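Local coordinates for protein sgbp-b (Bacteroides uniformis, PDB 7K44) that probably binds xyloglucan at the cell surface, as a surface glycan-binding protein of a polysaccharide utilization locus in a gut bacterium, at residues R61-T66 and S105-C110; V78-Y83 and N95-L100; T234-F239 and E288-V293; C244-G249 and E374-N379. All blocks are in the same frame, centred on the assembly; numbering follows the deposited sequence.

Contact 1: residues R61-T66 and S105-C110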
loop_
_atom_site.group_PDB
_atom_site.type_symbol
_atom_site.label_atom_id
_atom_site.label_comp_id
_atom_site.label_asym_id
_atom_site.label_seq_id
_atom_site.Cartn_x
_atom_site.Cartn_y
_atom_site.Cartn_z
ATOM N N ARG A 61 20.068 -35.069 11.613
ATOM C CA ARG A 61 19.959 -34.313 12.848
ATOM C C ARG A 61 19.053 -33.114 12.630
ATOM O O ARG A 61 18.944 -32.593 11.519
ATOM C CB ARG A 61 21.326 -33.806 13.315
ATOM C CG ARG A 61 22.007 -34.731 14.270
ATOM C CD ARG A 61 23.371 -34.217 14.694
ATOM N NE ARG A 61 24.336 -35.312 14.743
ATOM C CZ ARG A 61 24.239 -36.357 15.562
ATOM N NH1 ARG A 61 23.226 -36.452 16.424
ATOM N NH2 ARG A 61 25.161 -37.311 15.526
ATOM N N VAL A 62 18.403 -32.693 13.711
ATOM C CA VAL A 62 17.710 -31.414 13.784
ATOM C C VAL A 62 18.219 -30.723 15.036
ATOM O O VAL A 62 18.244 -31.329 16.113
ATOM C CB VAL A 62 16.181 -31.605 13.850
ATOM C CG1 VAL A 62 15.475 -30.254 13.984
ATOM C CG2 VAL A 62 15.696 -32.341 12.616
ATOM N N TYR A 63 18.662 -29.476 14.904
ATOM C CA TYR A 63 19.225 -28.825 16.081
ATOM C C TYR A 63 19.167 -27.311 15.938
ATOM O O TYR A 63 19.148 -26.776 14.826
ATOM C CB TYR A 63 20.667 -29.281 16.359
ATOM C CG TYR A 63 21.666 -28.984 15.256
ATOM C CD1 TYR A 63 21.827 -29.852 14.182
ATOM C CD2 TYR A 63 22.459 -27.840 15.296
ATOM C CE1 TYR A 63 22.741 -29.589 13.173
ATOM C CE2 TYR A 63 23.375 -27.568 14.291
ATOM C CZ TYR A 63 23.513 -28.442 13.233
ATOM O OH TYR A 63 24.419 -28.173 12.229
ATOM N N PHE A 64 19.129 -26.638 17.089
ATOM C CA PHE A 64 19.335 -25.202 17.174
ATOM C C PHE A 64 20.815 -24.930 17.402
ATOM O O PHE A 64 21.497 -25.677 18.119
ATOM C CB PHE A 64 18.541 -24.622 18.344
ATOM C CG PHE A 64 17.044 -24.769 18.209
ATOM C CD1 PHE A 64 16.402 -25.923 18.632
ATOM C CD2 PHE A 64 16.277 -23.738 17.680
ATOM C CE1 PHE A 64 15.012 -26.053 18.524
ATOM C CE2 PHE A 64 14.891 -23.862 17.567
ATOM C CZ PHE A 64 14.265 -25.027 17.990
ATOM N N THR A 65 21.306 -23.860 16.786
ATOM C CA THR A 65 22.710 -23.475 16.878
ATOM C C THR A 65 22.807 -21.976 17.127
ATOM O O THR A 65 21.961 -21.197 16.683
ATOM C CB THR A 65 23.495 -23.861 15.616
ATOM O OG1 THR A 65 24.892 -23.580 15.816
ATOM C CG2 THR A 65 23.023 -23.107 14.391
ATOM N N THR A 66 23.858 -21.568 17.841
ATOM C CA THR A 66 24.125 -20.140 17.966
ATOM C C THR A 66 24.675 -19.544 16.676
ATOM O O THR A 66 24.606 -18.322 16.496
ATOM C CB THR A 66 25.102 -19.883 19.112
ATOM O OG1 THR A 66 26.201 -20.793 19.005
ATOM C CG2 THR A 66 24.411 -20.068 20.454
ATOM N N SER A 105 20.119 -20.117 14.778
ATOM C CA SER A 105 19.568 -20.754 13.598
ATOM C C SER A 105 18.984 -22.102 13.990
ATOM O O SER A 105 19.412 -22.731 14.964
ATOM C CB SER A 105 20.602 -20.945 12.471
ATOM O OG SER A 105 21.274 -19.728 12.152
ATOM N N LEU A 106 17.975 -22.527 13.231
ATOM C CA LEU A 106 17.436 -23.879 13.322
ATOM C C LEU A 106 17.886 -24.646 12.088
ATOM O O LEU A 106 17.732 -24.155 10.964
ATOM C CB LEU A 106 15.911 -23.829 13.391
ATOM C CG LEU A 106 15.148 -25.146 13.435
ATOM C CD1 LEU A 106 15.664 -26.089 14.531
ATOM C CD2 LEU A 106 13.672 -24.855 13.635
ATOM N N VAL A 107 18.461 -25.832 12.298
ATOM C CA VAL A 107 19.139 -26.575 11.242
ATOM C C VAL A 107 18.498 -27.945 11.059
ATOM O O VAL A 107 18.215 -28.649 12.036
ATOM C CB VAL A 107 20.640 -26.745 11.562
ATOM C CG1 VAL A 107 21.356 -27.324 10.363
ATOM C CG2 VAL A 107 21.250 -25.413 11.985
ATOM N N VAL A 108 18.307 -28.335 9.799
ATOM C CA VAL A 108 17.970 -29.705 9.425
ATOM C C VAL A 108 19.154 -30.252 8.640
ATOM O O VAL A 108 19.426 -29.806 7.518
ATOM C CB VAL A 108 16.688 -29.778 8.591
ATOM C CG1 VAL A 108 16.407 -31.224 8.182
ATOM C CG2 VAL A 108 15.516 -29.188 9.352
ATOM N N GLU A 109 19.855 -31.218 9.222
ATOM C CA GLU A 109 21.023 -31.839 8.609
ATOM C C GLU A 109 20.581 -33.169 8.006
ATOM O O GLU A 109 20.190 -34.088 8.735
ATOM C CB GLU A 109 22.098 -32.036 9.674
ATOM C CG GLU A 109 23.421 -32.582 9.171
ATOM C CD GLU A 109 24.392 -32.871 10.304
ATOM O OE1 GLU A 109 24.732 -31.934 11.057
ATOM O OE2 GLU A 109 24.812 -34.039 10.447
ATOM N N CYS A 110 20.633 -33.269 6.678
ATOM C CA CYS A 110 20.267 -34.473 5.944
ATOM C C CYS A 110 21.515 -35.084 5.311
ATOM O O CYS A 110 22.610 -34.517 5.364
ATOM C CB CYS A 110 19.240 -34.150 4.858
ATOM S SG CYS A 110 17.660 -33.505 5.454
HETATM O O HOH W 1 26.144 -34.083 13.049
HETATM O O HOH W 2 24.737 -29.287 9.950
#
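Tyr63 OH lies 2.6 Å from a water that sits in the plane of its ring and gives a hydrogen to Glu109 OE1 at 2.9 Å; a second water is bound by Glu109 OE2 and Arg61 NE. The residues belong to neighbouring antiparallel strands in the middle of a four-stranded sheet, one of the two antiparallel sheets that form a beta-sandwich in the N-terminal part of the chain. Three hydrogen-bonded pairs, Arg61 with Glu109, Tyr63 with Val107 and Thr65 with Ser105, each supply two backbone bonds; Val107 N to Tyr63 O is 2.8 Å.

The two faces of the strand pair differ. On that of Tyr63 and Glu109, the tyrosine CG lies between its backbone N and carbonyl carbon (chi1 61°), which lays the ring alongside Val107. Val107 CB stands over one ring face, offset toward the rim, 3.7 Å from Tyr63 CZ, in a CH-pi contact. The Glu109 carboxylate is turned nearly perpendicular to this ring, its OE1 3.7 Å from Tyr63 CE1. Arg61 NE and Glu109 OE2 stay 4.5 Å apart and meet through the second water, while Arg61 NH1 makes a salt bridge to Glu79 of strand 78-80.

The face of Val62, Phe64, Leu106 and Val108 is apolar and turns toward Ile51 of strand 48-54. Phe119 meets the Phe64 ring edge-to-face. Leu106, with CG anti to the backbone N (chi1 178°), carries CD1 over the middle of the Phe64 ring, 3.8 Å from its centroid and 8° off the normal.

Contact 2: residues V78-Y83 and N95-L100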
loop_
_atom_site.group_PDB
_atom_site.type_symbol
_atom_site.label_atom_id
_atom_site.label_comp_id
_atom_site.label_asym_id
_atom_site.label_seq_id
_atom_site.Cartn_x
_atom_site.Cartn_y
_atom_site.Cartn_z
ATOM N N VAL A 78 21.469 -26.913 20.943
ATOM C CA VAL A 78 20.341 -27.632 21.534
ATOM C C VAL A 78 19.811 -28.575 20.461
ATOM O O VAL A 78 19.239 -28.121 19.464
ATOM C CB VAL A 78 19.217 -26.696 22.012
ATOM C CG1 VAL A 78 18.320 -27.422 23.001
ATOM C CG2 VAL A 78 19.773 -25.430 22.628
ATOM N N GLU A 79 19.983 -29.881 20.665
ATOM C CA GLU A 79 19.517 -30.844 19.683
ATOM C C GLU A 79 18.037 -31.157 19.901
ATOM O O GLU A 79 17.532 -31.140 21.027
ATOM C CB GLU A 79 20.325 -32.142 19.752
ATOM C CG GLU A 79 19.950 -33.116 18.649
ATOM C CD GLU A 79 20.870 -34.311 18.529
ATOM O OE1 GLU A 79 21.650 -34.574 19.471
ATOM O OE2 GLU A 79 20.789 -34.995 17.485
ATOM N N VAL A 80 17.346 -31.430 18.801
ATOM C CA VAL A 80 15.987 -31.956 18.817
ATOM C C VAL A 80 16.092 -33.446 18.510
ATOM O O VAL A 80 16.404 -33.838 17.379
ATOM C CB VAL A 80 15.110 -31.225 17.792
ATOM C CG1 VAL A 80 13.707 -31.820 17.777
ATOM C CG2 VAL A 80 15.054 -29.732 18.100
ATOM N N THR A 81 15.853 -34.295 19.513
ATOM C CA THR A 81 15.960 -35.733 19.295
ATOM C C THR A 81 14.637 -36.393 18.937
ATOM O O THR A 81 14.642 -37.488 18.358
ATOM C CB THR A 81 16.549 -36.417 20.533
ATOM O OG1 THR A 81 15.949 -35.873 21.717
ATOM C CG2 THR A 81 18.052 -36.188 20.585
ATOM N N ASP A 82 13.514 -35.756 19.255
ATOM C CA ASP A 82 12.188 -36.334 19.058
ATOM C C ASP A 82 11.440 -35.436 18.079
ATOM O O ASP A 82 11.045 -34.318 18.433
ATOM C CB ASP A 82 11.464 -36.422 20.400
ATOM C CG ASP A 82 10.093 -37.077 20.297
ATOM O OD1 ASP A 82 9.716 -37.529 19.194
ATOM O OD2 ASP A 82 9.391 -37.138 21.330
ATOM N N TYR A 83 11.256 -35.921 16.853
ATOM C CA TYR A 83 10.524 -35.175 15.834
ATOM C C TYR A 83 9.866 -36.156 14.873
ATOM O O TYR A 83 10.222 -37.337 14.817
ATOM C CB TYR A 83 11.462 -34.232 15.065
ATOM C CG TYR A 83 12.639 -34.951 14.445
ATOM C CD1 TYR A 83 12.540 -35.543 13.191
ATOM C CD2 TYR A 83 13.850 -35.041 15.117
ATOM C CE1 TYR A 83 13.610 -36.209 12.631
ATOM C CE2 TYR A 83 14.928 -35.708 14.563
ATOM C CZ TYR A 83 14.799 -36.285 13.320
ATOM O OH TYR A 83 15.868 -36.948 12.767
ATOM N N ASN A 95 8.485 -30.593 19.534
ATOM C CA ASN A 95 8.264 -29.697 20.663
ATOM C C ASN A 95 9.598 -29.098 21.101
ATOM O O ASN A 95 10.621 -29.790 21.106
ATOM C CB ASN A 95 7.622 -30.455 21.827
ATOM C CG ASN A 95 6.242 -30.979 21.474
ATOM O OD1 ASN A 95 5.553 -30.405 20.630
ATOM N ND2 ASN A 95 5.849 -32.080 22.094
ATOM N N ALA A 96 9.583 -27.811 21.448
ATOM C CA ALA A 96 10.828 -27.104 21.725
ATOM C C ALA A 96 11.560 -27.766 22.886
ATOM O O ALA A 96 10.956 -27.990 23.944
ATOM C CB ALA A 96 10.540 -25.652 22.089
ATOM N N PRO A 97 12.846 -28.074 22.740
ATOM C CA PRO A 97 13.604 -28.657 23.854
ATOM C C PRO A 97 13.825 -27.647 24.969
ATOM O O PRO A 97 13.698 -26.433 24.790
ATOM C CB PRO A 97 14.933 -29.066 23.207
ATOM C CG PRO A 97 15.045 -28.192 21.992
ATOM C CD PRO A 97 13.643 -27.970 21.508
ATOM N N ALA A 98 14.147 -28.178 26.150
ATOM C CA ALA A 98 14.516 -27.321 27.266
ATOM C C ALA A 98 15.866 -26.656 27.001
ATOM O O ALA A 98 16.692 -27.142 26.220
ATOM C CB ALA A 98 14.573 -28.127 28.564
ATOM N N GLY A 99 16.077 -25.518 27.656
ATOM C CA GLY A 99 17.325 -24.793 27.500
ATOM C C GLY A 99 17.505 -24.188 26.132
ATOM O O GLY A 99 18.633 -24.116 25.630
ATOM N N LEU A 100 16.413 -23.751 25.511
ATOM C CA LEU A 100 16.467 -23.242 24.151
ATOM C C LEU A 100 17.237 -21.928 24.082
ATOM O O LEU A 100 17.088 -21.052 24.938
ATOM C CB LEU A 100 15.044 -23.031 23.643
ATOM C CG LEU A 100 14.893 -22.718 22.158
ATOM C CD1 LEU A 100 15.620 -23.745 21.319
ATOM C CD2 LEU A 100 13.418 -22.677 21.809
HETATM O O HOH W 3 9.470 -33.269 20.193
#
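Val78 reaches from its strand into the loop 95-100 with both methyl groups, and each finds a different stretch of it. CB points at the loop, and the methyls diverge from it. CG1, anti to the backbone N (chi1 -161°), runs against the proline ring, where it lies 3.5 Å from Pro97 CG and a little farther from Pro97 CB. The same methyl also rests 3.6 Å from Ala98 O. CG2, on the branch beside the backbone N, comes up to the next peptide, 3.5 Å from Gly99 O. The valine thus follows the loop as it bends past Pro97, with two ring carbons and two carbonyl oxygens around its methyls. Gly99 takes a positive phi of 68°, a conformation that favours glycine.

Val80, two residues along the strand, also reaches Pro97, though its CB does not point straight at the loop. Its CG2 approaches the CD–CG side of the ring, 4.1 Å from Pro97 CD, with the two side chains at about a right angle. The Phe64 ring of strand 59-65 packs against Val80, Pro97 and Leu100, joining the loop to the sheet.

No direct hydrogen bond crosses between the segments. One water links them at their far end: it donates to Asp82 O at 2.6 Å and accepts from Asn95 N at 2.9 Å. This is apolar packing of a connecting loop against an outermost strand: the link from 91-95 to 103-110, which passes from one sheet to the other, covers strand 78-80 at the margin of a two-sheet beta-sandwich.

Contact 3: residues T234-F239 and E288-V293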
loop_
_atom_site.group_PDB
_atom_site.type_symbol
_atom_site.label_atom_id
_atom_site.label_comp_id
_atom_site.label_asym_id
_atom_site.label_seq_id
_atom_site.Cartn_x
_atom_site.Cartn_y
_atom_site.Cartn_z
ATOM N N THR A 234 -22.717 -1.750 -8.645
ATOM C CA THR A 234 -23.107 -2.474 -9.850
ATOM C C THR A 234 -22.251 -2.172 -11.071
ATOM O O THR A 234 -22.262 -2.963 -12.020
ATOM C CB THR A 234 -24.573 -2.183 -10.190
ATOM O OG1 THR A 234 -24.716 -0.800 -10.522
ATOM C CG2 THR A 234 -25.467 -2.514 -9.002
ATOM N N ALA A 235 -21.514 -1.064 -11.083
ATOM C CA ALA A 235 -20.692 -0.718 -12.231
ATOM C C ALA A 235 -19.487 0.063 -11.738
ATOM O O ALA A 235 -19.499 0.606 -10.633
ATOM C CB ALA A 235 -21.467 0.130 -13.245
ATOM N N ALA A 236 -18.459 0.128 -12.579
ATOM C CA ALA A 236 -17.236 0.831 -12.206
ATOM C C ALA A 236 -17.581 2.264 -11.814
ATOM O O ALA A 236 -18.460 2.883 -12.426
ATOM C CB ALA A 236 -16.246 0.837 -13.367
ATOM N N PRO A 237 -16.916 2.828 -10.799
ATOM C CA PRO A 237 -15.789 2.245 -10.073
ATOM C C PRO A 237 -16.173 1.359 -8.876
ATOM O O PRO A 237 -15.312 1.085 -8.021
ATOM C CB PRO A 237 -15.032 3.491 -9.608
ATOM C CG PRO A 237 -16.127 4.460 -9.312
ATOM C CD PRO A 237 -17.212 4.197 -10.348
ATOM N N PHE A 238 -17.442 0.934 -8.831
ATOM C CA PHE A 238 -17.992 -0.029 -7.867
ATOM C C PHE A 238 -18.175 0.544 -6.468
ATOM O O PHE A 238 -19.263 0.457 -5.892
ATOM C CB PHE A 238 -17.219 -1.352 -7.860
ATOM C CG PHE A 238 -17.104 -1.980 -9.214
ATOM C CD1 PHE A 238 -18.192 -2.619 -9.794
ATOM C CD2 PHE A 238 -15.924 -1.891 -9.934
ATOM C CE1 PHE A 238 -18.089 -3.181 -11.057
ATOM C CE2 PHE A 238 -15.817 -2.455 -11.196
ATOM C CZ PHE A 238 -16.903 -3.101 -11.755
ATOM N N PHE A 239 -17.129 1.151 -5.922
ATOM C CA PHE A 239 -17.230 1.924 -4.701
ATOM C C PHE A 239 -16.793 3.345 -5.007
ATOM O O PHE A 239 -15.966 3.578 -5.892
ATOM C CB PHE A 239 -16.334 1.341 -3.603
ATOM C CG PHE A 239 -16.628 -0.095 -3.300
ATOM C CD1 PHE A 239 -17.647 -0.433 -2.432
ATOM C CD2 PHE A 239 -15.913 -1.091 -3.919
ATOM C CE1 PHE A 239 -17.933 -1.759 -2.170
ATOM C CE2 PHE A 239 -16.185 -2.421 -3.658
ATOM C CZ PHE A 239 -17.198 -2.744 -2.785
ATOM N N GLU A 288 -7.207 10.163 -5.702
ATOM C CA GLU A 288 -7.578 8.784 -5.970
ATOM C C GLU A 288 -8.048 8.680 -7.417
ATOM O O GLU A 288 -8.725 9.581 -7.931
ATOM C CB GLU A 288 -8.646 8.314 -4.976
ATOM C CG GLU A 288 -8.338 6.930 -4.403
ATOM C CD GLU A 288 -7.283 6.994 -3.307
ATOM O OE1 GLU A 288 -6.774 5.941 -2.872
ATOM O OE2 GLU A 288 -6.933 8.113 -2.890
ATOM N N CYS A 289 -7.633 7.607 -8.086
ATOM C CA CYS A 289 -7.935 7.402 -9.498
ATOM C C CYS A 289 -8.266 5.942 -9.763
ATOM O O CYS A 289 -7.576 5.037 -9.276
ATOM C CB CYS A 289 -6.753 7.848 -10.372
ATOM S SG CYS A 289 -7.047 7.697 -12.153
ATOM N N PHE A 290 -9.337 5.711 -10.511
ATOM C CA PHE A 290 -9.769 4.369 -10.889
ATOM C C PHE A 290 -9.736 4.297 -12.411
ATOM O O PHE A 290 -10.514 4.988 -13.084
ATOM C CB PHE A 290 -11.178 4.107 -10.356
ATOM C CG PHE A 290 -11.676 2.689 -10.568
ATOM C CD1 PHE A 290 -12.057 2.246 -11.836
ATOM C CD2 PHE A 290 -11.784 1.811 -9.496
ATOM C CE1 PHE A 290 -12.528 0.940 -12.027
ATOM C CE2 PHE A 290 -12.257 0.512 -9.684
ATOM C CZ PHE A 290 -12.622 0.082 -10.953
ATOM N N VAL A 291 -8.836 3.484 -12.953
ATOM C CA VAL A 291 -8.742 3.268 -14.395
ATOM C C VAL A 291 -9.512 1.995 -14.705
ATOM O O VAL A 291 -9.078 0.897 -14.340
ATOM C CB VAL A 291 -7.285 3.183 -14.866
ATOM C CG1 VAL A 291 -7.221 2.842 -16.362
ATOM C CG2 VAL A 291 -6.556 4.485 -14.579
ATOM N N ALA A 292 -10.667 2.131 -15.359
ATOM C CA ALA A 292 -11.497 0.959 -15.610
ATOM C C ALA A 292 -11.053 0.192 -16.846
ATOM O O ALA A 292 -11.309 -1.014 -16.944
ATOM C CB ALA A 292 -12.959 1.370 -15.760
ATOM N N VAL A 293 -10.409 0.860 -17.796
ATOM C CA VAL A 293 -10.034 0.248 -19.063
ATOM C C VAL A 293 -8.580 0.597 -19.343
ATOM O O VAL A 293 -8.221 1.777 -19.396
ATOM C CB VAL A 293 -10.942 0.709 -20.217
ATOM C CG1 VAL A 293 -10.446 0.145 -21.536
ATOM C CG2 VAL A 293 -12.385 0.280 -19.967
#
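The Phe290 ring carries Pro237 on one face and has Ala292 CB in its plane at the edge. Pro237 CB stands 3.5 Å above that face, offset toward the rim and 3.6 Å from Phe290 CG, in a CH-pi contact. Phe290 CZ in turn meets the edge of the Phe238 ring, 4.0 Å from Phe238 CD2, while one face of Phe238 folds back over its own chain, with Ala236 N above the centre.

The peptide before Pro237 is cis, and Phe238 N bonds back to Ala235 O, closing a cis-proline beta turn of type VIa. Phe290, with CG anti to the backbone N (chi1 -174°), reaches from strand 283-291 to this turn. The Ala236 methyl touches both Phe290 CE1 and Ala292 CB, 4.0 Å and 4.1 Å away. Trp331 meets the Phe290 ring edge-to-face and also touches Pro237. An alanine in place of Phe290 would remove the surface on which Pro237 rests and is likely to leave the cis-proline turn less firmly held against the sheet.

With no hydrogen bond between the segments, the loop 234-239 is seated on the strand here by shape, with a proline CH-pi contact and an aromatic edge contact.

Contact 4: residues C244-G249 and E374-N379. With CA (calcium ion), chain B.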
loop_
_atom_site.group_PDB
_atom_site.type_symbol
_atom_site.label_atom_id
_atom_site.label_comp_id
_atom_site.label_asym_id
_atom_site.label_seq_id
_atom_site.Cartn_x
_atom_site.Cartn_y
_atom_site.Cartn_z
ATOM N N CYS A 244 -17.847 11.158 -7.547
ATOM C CA CYS A 244 -16.557 11.313 -8.212
ATOM C C CYS A 244 -16.831 11.769 -9.639
ATOM O O CYS A 244 -17.984 11.851 -10.063
ATOM C CB CYS A 244 -15.732 10.019 -8.176
ATOM S SG CYS A 244 -16.375 8.663 -9.154
ATOM N N TYR A 245 -15.787 12.139 -10.375
ATOM C CA TYR A 245 -15.939 12.539 -11.770
ATOM C C TYR A 245 -15.223 11.569 -12.693
ATOM O O TYR A 245 -14.117 11.102 -12.398
ATOM C CB TYR A 245 -15.519 14.001 -12.065
ATOM C CG TYR A 245 -16.695 14.946 -11.981
ATOM C CD1 TYR A 245 -17.243 15.279 -10.752
ATOM C CD2 TYR A 245 -17.293 15.455 -13.131
ATOM C CE1 TYR A 245 -18.332 16.129 -10.649
ATOM C CE2 TYR A 245 -18.399 16.318 -13.041
ATOM C CZ TYR A 245 -18.911 16.642 -11.799
ATOM O OH TYR A 245 -20.010 17.464 -11.661
ATOM N N SER A 246 -15.893 11.224 -13.783
ATOM C CA SER A 246 -15.349 10.357 -14.812
ATOM C C SER A 246 -14.883 11.151 -16.020
ATOM O O SER A 246 -15.455 12.191 -16.367
ATOM C CB SER A 246 -16.388 9.321 -15.249
ATOM O OG SER A 246 -17.434 9.916 -15.994
ATOM N N ILE A 247 -13.821 10.655 -16.651
ATOM C CA ILE A 247 -13.421 11.027 -18.006
ATOM C C ILE A 247 -13.554 9.764 -18.846
ATOM O O ILE A 247 -12.935 8.741 -18.531
ATOM C CB ILE A 247 -11.968 11.526 -18.037
ATOM C CG1 ILE A 247 -11.859 12.885 -17.350
ATOM C CG2 ILE A 247 -11.444 11.588 -19.463
ATOM C CD1 ILE A 247 -12.433 14.024 -18.154
ATOM N N SER A 248 -14.368 9.814 -19.902
ATOM C CA SER A 248 -14.629 8.579 -20.632
ATOM C C SER A 248 -15.019 8.890 -22.068
ATOM O O SER A 248 -15.506 9.980 -22.378
ATOM C CB SER A 248 -15.714 7.732 -19.958
ATOM O OG SER A 248 -16.989 8.318 -20.134
ATOM N N GLY A 249 -14.811 7.902 -22.937
ATOM C CA GLY A 249 -15.232 7.973 -24.320
ATOM C C GLY A 249 -14.156 7.443 -25.236
ATOM O O GLY A 249 -13.185 6.829 -24.800
ATOM N N GLU A 374 -11.853 5.115 -19.843
ATOM C CA GLU A 374 -12.840 5.168 -18.766
ATOM C C GLU A 374 -12.087 5.251 -17.445
ATOM O O GLU A 374 -11.479 4.265 -17.015
ATOM C CB GLU A 374 -13.764 3.949 -18.800
ATOM C CG GLU A 374 -14.817 3.962 -17.693
ATOM C CD GLU A 374 -15.581 2.648 -17.576
ATOM O OE1 GLU A 374 -15.416 1.774 -18.452
ATOM O OE2 GLU A 374 -16.330 2.482 -16.590
ATOM N N MET A 375 -12.133 6.418 -16.806
ATOM C CA MET A 375 -11.347 6.681 -15.607
ATOM C C MET A 375 -12.155 7.574 -14.682
ATOM O O MET A 375 -13.003 8.350 -15.133
ATOM C CB MET A 375 -10.030 7.377 -15.959
ATOM C CG MET A 375 -9.213 6.674 -17.029
ATOM S SD MET A 375 -7.920 7.750 -17.654
ATOM C CE MET A 375 -7.187 8.188 -16.094
ATOM N N TYR A 376 -11.867 7.483 -13.385
ATOM C CA TYR A 376 -12.590 8.203 -12.346
ATOM C C TYR A 376 -11.598 8.826 -11.377
ATOM O O TYR A 376 -10.545 8.246 -11.082
ATOM C CB TYR A 376 -13.529 7.255 -11.571
ATOM C CG TYR A 376 -14.457 6.472 -12.469
ATOM C CD1 TYR A 376 -14.036 5.308 -13.095
ATOM C CD2 TYR A 376 -15.734 6.931 -12.719
ATOM C CE1 TYR A 376 -14.882 4.607 -13.950
ATOM C CE2 TYR A 376 -16.591 6.233 -13.556
ATOM C CZ TYR A 376 -16.153 5.082 -14.173
ATOM O OH TYR A 376 -17.022 4.410 -15.014
ATOM N N PHE A 377 -11.965 9.995 -10.849
ATOM C CA PHE A 377 -11.085 10.807 -10.016
ATOM C C PHE A 377 -11.852 11.329 -8.808
ATOM O O PHE A 377 -13.021 11.721 -8.924
ATOM C CB PHE A 377 -10.599 12.034 -10.807
ATOM C CG PHE A 377 -9.761 11.706 -12.000
ATOM C CD1 PHE A 377 -10.342 11.453 -13.232
ATOM C CD2 PHE A 377 -8.377 11.660 -11.888
ATOM C CE1 PHE A 377 -9.549 11.154 -14.329
ATOM C CE2 PHE A 377 -7.589 11.355 -12.981
ATOM C CZ PHE A 377 -8.180 11.096 -14.196
ATOM N N ASP A 378 -11.184 11.394 -7.655
ATOM C CA ASP A 378 -11.808 11.922 -6.449
ATOM C C ASP A 378 -10.733 12.277 -5.434
ATOM O O ASP A 378 -9.566 11.875 -5.546
ATOM C CB ASP A 378 -12.772 10.885 -5.847
ATOM C CG ASP A 378 -13.892 11.499 -4.985
ATOM O OD1 ASP A 378 -13.947 12.724 -4.710
ATOM O OD2 ASP A 378 -14.748 10.683 -4.570
ATOM N N ASN A 379 -11.155 13.026 -4.418
ATOM C CA ASN A 379 -10.382 13.220 -3.187
ATOM C C ASN A 379 -8.992 13.803 -3.441
ATOM O O ASN A 379 -7.979 13.224 -3.060
ATOM C CB ASN A 379 -10.314 11.931 -2.365
ATOM C CG ASN A 379 -11.603 11.657 -1.627
ATOM O OD1 ASN A 379 -12.386 12.573 -1.376
ATOM N ND2 ASN A 379 -11.817 10.397 -1.247
HETATM CA CA CA B . -16.240 12.422 -3.633
HETATM O O HOH W 4 -15.045 12.452 -1.542
#
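Strands 244-248 and 374-379 run antiparallel, their axes 4.6 Å apart at closest approach and 154° between their directions. Tyr245 with Phe377 and Ile247 with Met375 are hydrogen-bonded pairs of two bonds each, among them Ile247 N to Met375 O at 2.9 Å. Ser246 with Tyr376 and Ser248 with Glu374 form the non-hydrogen-bonded pairs between and beyond them.

Tyr376 lies across the serine side of the pair. Its CG is anti to the carbonyl carbon (chi1 -53°), bringing CE2 to 3.5 Å from Ser246 CB, while Cys244 SG approaches the ring obliquely, 4.0 Å from Tyr376 CB. The hydroxyl donates in the ring plane to the anti lone pair of Glu374 OE2 at 2.6 Å, tying together two side chains of the same strand. A leucine in place of Tyr376 would probably leave Glu374 OE2 without this donor and its carboxylate freer to turn. On the other side, Ile247 CG1 packs 4.2 Å from Phe377 CE1, and Leu261 of strand 255-264 covers both residues.

Beyond Phe377, Asp378 holds the calcium ion through both carboxylate oxygens, OD1 and OD2 each at 2.5 Å. A water that also donates to Asn379 OD1 is another ligand, and the backbone carbonyls of Asn213, Asp241 and Lys243 with Asp215 OD2 complete a calcium site at the rim of a beta-sandwich in the xyloglucan-binding domain.

Overall arrangement
The four contacts fall into two pairs at opposite ends of an elongated chain, with centres of contacts 1 and 4 about 57 Å apart. Contacts 1 and 2 share one sheet: strand 59-65 is flanked by 103-110 and 78-80, and contact 2 is nested within the loop closed by contact 1. Contacts 3 and 4 likewise meet where strands 283-291 and 371-384 are neighbours, and their segments alternate along the chain. Contacts 1 and 4 are buried strand pairings built on backbone hydrogen bonds, whereas contact 2 at the surface and the partly buried contact 3 seat loops by apolar packing. Among them, contact 4 alone includes a metal ligand.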